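Local coordinates for protein neuraminidase (Bacteroides thetaiotaomicron, PDB 5MUL) that is a beta-propeller glycoside hydrolase, probably a rhamnosidase acting on glucuronate-containing glycans, with beta-D-glucuronic acid bound in its pocket, at residues Ser44-Gly49 against Ile93-Asp98. Numbering follows the deposited sequence.
Sequences SLVTHG and ISIMVD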
ATOM      1  N   SER A  44     -10.073  -1.937   1.322  1.00 30.41           N
ATOM      2  CA  SER A  44      -9.176  -2.532   0.324  1.00 25.50           C
ATOM      3  C   SER A  44      -9.931  -3.504  -0.640  1.00 20.21           C
ATOM      4  O   SER A  44     -11.144  -3.700  -0.554  1.00 20.27           O
ATOM      5  CB  SER A  44      -7.867  -3.089   0.937  1.00 30.11           C
ATOM      6  OG  SER A  44      -8.018  -3.784   2.186  1.00 27.45           O
ATOM      7  N   LEU A  45      -9.194  -4.014  -1.599  1.00 16.03           N
ATOM      8  CA  LEU A  45      -9.700  -4.748  -2.733  1.00 14.48           C
ATOM      9  C   LEU A  45      -8.736  -5.881  -3.016  1.00 13.67           C
ATOM     10  O   LEU A  45      -7.561  -5.614  -3.236  1.00 14.32           O
ATOM     11  CB  LEU A  45      -9.781  -3.771  -3.913  1.00 15.61           C
ATOM     12  CG  LEU A  45     -10.469  -4.196  -5.181  1.00 15.44           C
ATOM     13  CD1 LEU A  45     -11.952  -4.419  -4.913  1.00 14.57           C
ATOM     14  CD2 LEU A  45     -10.275  -3.163  -6.295  1.00 14.90           C
ATOM     15  N   VAL A  46      -9.178  -7.130  -2.960  0.50 13.59           N
ATOM     16  CA  VAL A  46      -8.254  -8.242  -3.135  0.50 13.51           C
ATOM     17  C   VAL A  46      -8.941  -9.411  -3.803  0.50 13.12           C
ATOM     18  O   VAL A  46     -10.072  -9.770  -3.448  0.50 13.89           O
ATOM     19  CB  VAL A  46      -7.607  -8.711  -1.797  0.50 14.16           C
ATOM     20  CG1 VAL A  46      -8.665  -9.130  -0.801  0.50 14.95           C
ATOM     21  CG2 VAL A  46      -6.598  -9.830  -2.054  0.50 14.93           C
ATOM     22  N   THR A  47      -8.238 -10.007  -4.765  1.00 12.85           N
ATOM     23  CA  THR A  47      -8.721 -11.192  -5.494  1.00 13.65           C
ATOM     24  C   THR A  47      -8.132 -12.449  -4.914  1.00 13.87           C
ATOM     25  O   THR A  47      -6.940 -12.516  -4.605  1.00 14.72           O
ATOM     26  CB  THR A  47      -8.395 -11.087  -6.996  1.00 14.36           C
ATOM     27  OG1 THR A  47      -9.201 -10.045  -7.571  1.00 14.95           O
ATOM     28  CG2 THR A  47      -8.673 -12.394  -7.758  1.00 16.33           C
ATOM     29  N   HIS A  48      -8.976 -13.451  -4.770  1.00 13.81           N
ATOM     30  CA  HIS A  48      -8.569 -14.811  -4.451  1.00 14.79           C
ATOM     31  C   HIS A  48      -9.311 -15.748  -5.403  1.00 15.15           C
ATOM     32  O   HIS A  48     -10.539 -15.775  -5.420  1.00 15.87           O
ATOM     33  CB  HIS A  48      -8.894 -15.139  -2.994  1.00 16.05           C
ATOM     34  CG  HIS A  48      -8.368 -16.460  -2.556  1.00 17.48           C
ATOM     35  ND1 HIS A  48      -7.044 -16.653  -2.229  1.00 18.68           N
ATOM     36  CD2 HIS A  48      -8.980 -17.659  -2.405  1.00 18.04           C
ATOM     37  CE1 HIS A  48      -6.867 -17.927  -1.902  1.00 18.76           C
ATOM     38  NE2 HIS A  48      -8.028 -18.550  -1.986  1.00 20.30           N
ATOM     39  N   GLY A  49      -8.557 -16.511  -6.195  1.00 16.45           N
ATOM     40  CA  GLY A  49      -9.163 -17.391  -7.206  1.00 17.11           C
ATOM     41  C   GLY A  49      -9.932 -16.549  -8.211  1.00 17.25           C
ATOM     42  O   GLY A  49      -9.357 -15.592  -8.781  1.00 19.07           O
ATOM     43  N   ILE A  93      -9.237   0.011   7.063  1.00 20.14           N
ATOM     44  CA  ILE A  93      -9.584  -1.410   6.968  1.00 19.34           C
ATOM     45  C   ILE A  93      -8.551  -2.100   6.080  1.00 18.78           C
ATOM     46  O   ILE A  93      -8.243  -1.593   4.998  1.00 22.07           O
ATOM     47  CB  ILE A  93     -10.984  -1.661   6.350  1.00 21.22           C
ATOM     48  CG1 ILE A  93     -12.071  -0.815   7.024  1.00 22.32           C
ATOM     49  CG2 ILE A  93     -11.327  -3.151   6.379  1.00 21.13           C
ATOM     50  CD1 ILE A  93     -13.359  -0.724   6.205  1.00 22.90           C
ATOM     51  N   SER A  94      -7.997  -3.220   6.525  1.00 15.29           N
ATOM     52  CA  SER A  94      -7.130  -4.081   5.687  0.50 14.16           C
ATOM     53  C   SER A  94      -7.713  -5.477   5.720  1.00 13.31           C
ATOM     54  O   SER A  94      -8.047  -6.001   6.783  1.00 13.33           O
ATOM     55  CB  SER A  94      -5.643  -4.131   6.164  0.50 13.77           C
ATOM     56  OG  SER A  94      -4.774  -4.925   5.310  0.50 13.68           O
ATOM     57  N   ILE A  95      -7.760  -6.112   4.548  1.00 13.32           N
ATOM     58  CA  ILE A  95      -8.220  -7.474   4.380  1.00 12.97           C
ATOM     59  C   ILE A  95      -7.252  -8.274   3.521  1.00 12.79           C
ATOM     60  O   ILE A  95      -6.532  -7.703   2.680  1.00 14.07           O
ATOM     61  CB  ILE A  95      -9.659  -7.541   3.796  1.00 13.78           C
ATOM     62  CG1 ILE A  95      -9.693  -7.219   2.302  1.00 14.74           C
ATOM     63  CG2 ILE A  95     -10.601  -6.654   4.577  1.00 14.02           C
ATOM     64  CD1 ILE A  95     -11.056  -7.310   1.629  1.00 15.11           C
ATOM     65  N   MET A  96      -7.251  -9.597   3.721  1.00 12.93           N
ATOM     66  CA  MET A  96      -6.460 -10.498   2.882  1.00 13.14           C
ATOM     67  C   MET A  96      -7.056 -11.881   3.013  1.00 14.44           C
ATOM     68  O   MET A  96      -7.583 -12.231   4.066  1.00 15.49           O
ATOM     69  CB  MET A  96      -4.993 -10.522   3.291  1.00 14.73           C
ATOM     70  CG  MET A  96      -4.052 -11.257   2.365  1.00 16.17           C
ATOM     71  SD  MET A  96      -4.076 -10.738   0.650  1.00 18.07           S
ATOM     72  CE  MET A  96      -3.858  -9.005   0.746  1.00 20.76           C
ATOM     73  N   VAL A  97      -6.939 -12.675   1.975  1.00 14.05           N
ATOM     74  CA  VAL A  97      -7.413 -14.056   2.011  1.00 14.43           C
ATOM     75  C   VAL A  97      -6.203 -14.957   2.088  1.00 14.02           C
ATOM     76  O   VAL A  97      -5.234 -14.726   1.364  1.00 14.65           O
ATOM     77  CB  VAL A  97      -8.260 -14.377   0.760  1.00 15.19           C
ATOM     78  CG1 VAL A  97      -8.759 -15.809   0.814  1.00 15.75           C
ATOM     79  CG2 VAL A  97      -9.423 -13.411   0.605  1.00 15.82           C
ATOM     80  N   ASP A  98      -6.248 -15.960   2.968  1.00 14.06           N
ATOM     81  CA  ASP A  98      -5.166 -16.942   3.098  1.00 15.43           C
ATOM     82  C   ASP A  98      -5.288 -18.103   2.107  1.00 15.97           C
ATOM     83  O   ASP A  98      -6.239 -18.151   1.329  1.00 16.57           O
ATOM     84  CB  ASP A  98      -5.013 -17.404   4.556  1.00 14.81           C
ATOM     85  CG  ASP A  98      -6.142 -18.280   5.055  1.00 15.42           C
ATOM     86  OD1 ASP A  98      -6.798 -18.952   4.248  1.00 15.97           O
ATOM     87  OD2 ASP A  98      -6.316 -18.319   6.275  1.00 15.41           O
TER
HETATM   88  O   HOH W   1      -5.638  -4.562   2.652  0.70 28.10           O
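His48 lays its imidazole over Val97, whose CG1 sits 3.6 Å from the ring centroid and 15° off the ring normal, a CH-pi contact. CG of His48 stands anti to the backbone N (chi1 -174°), which sets the ring with one face toward Val97 CG1, 3.4 Å above its plane and offset toward the rim; Asp98 O comes obliquely to the ring, 3.3 Å from His48 CE1. Replacing His48 with alanine would probably leave Val97 CG1 without its aromatic cover and open a gap beside Asp98 O. Apolar packing continues at Val46, close to ligand-binding Glu389, where the two methyls divide the work: CG1 meets Ile95 CG1 at 3.8 Å, while CG2 touches Met96 SD at 3.8 Å, the thioether chain bending back at its second and third torsions. At the polar end a water lies a short 2.5 Å from Ser44 OG and, in the Ser94 conformer described, 2.8 Å from Ser94 OG; it also accepts from Ile95 N, and Ser94 OG further bonds Phe146 N. The strands run almost parallel (7°), innermost in adjacent propeller blades, with their backbone partners in 51-57 and 103-108. A face-on CH-pi contact, apolar packing and a water bridge thus hold the two blades together at this seam.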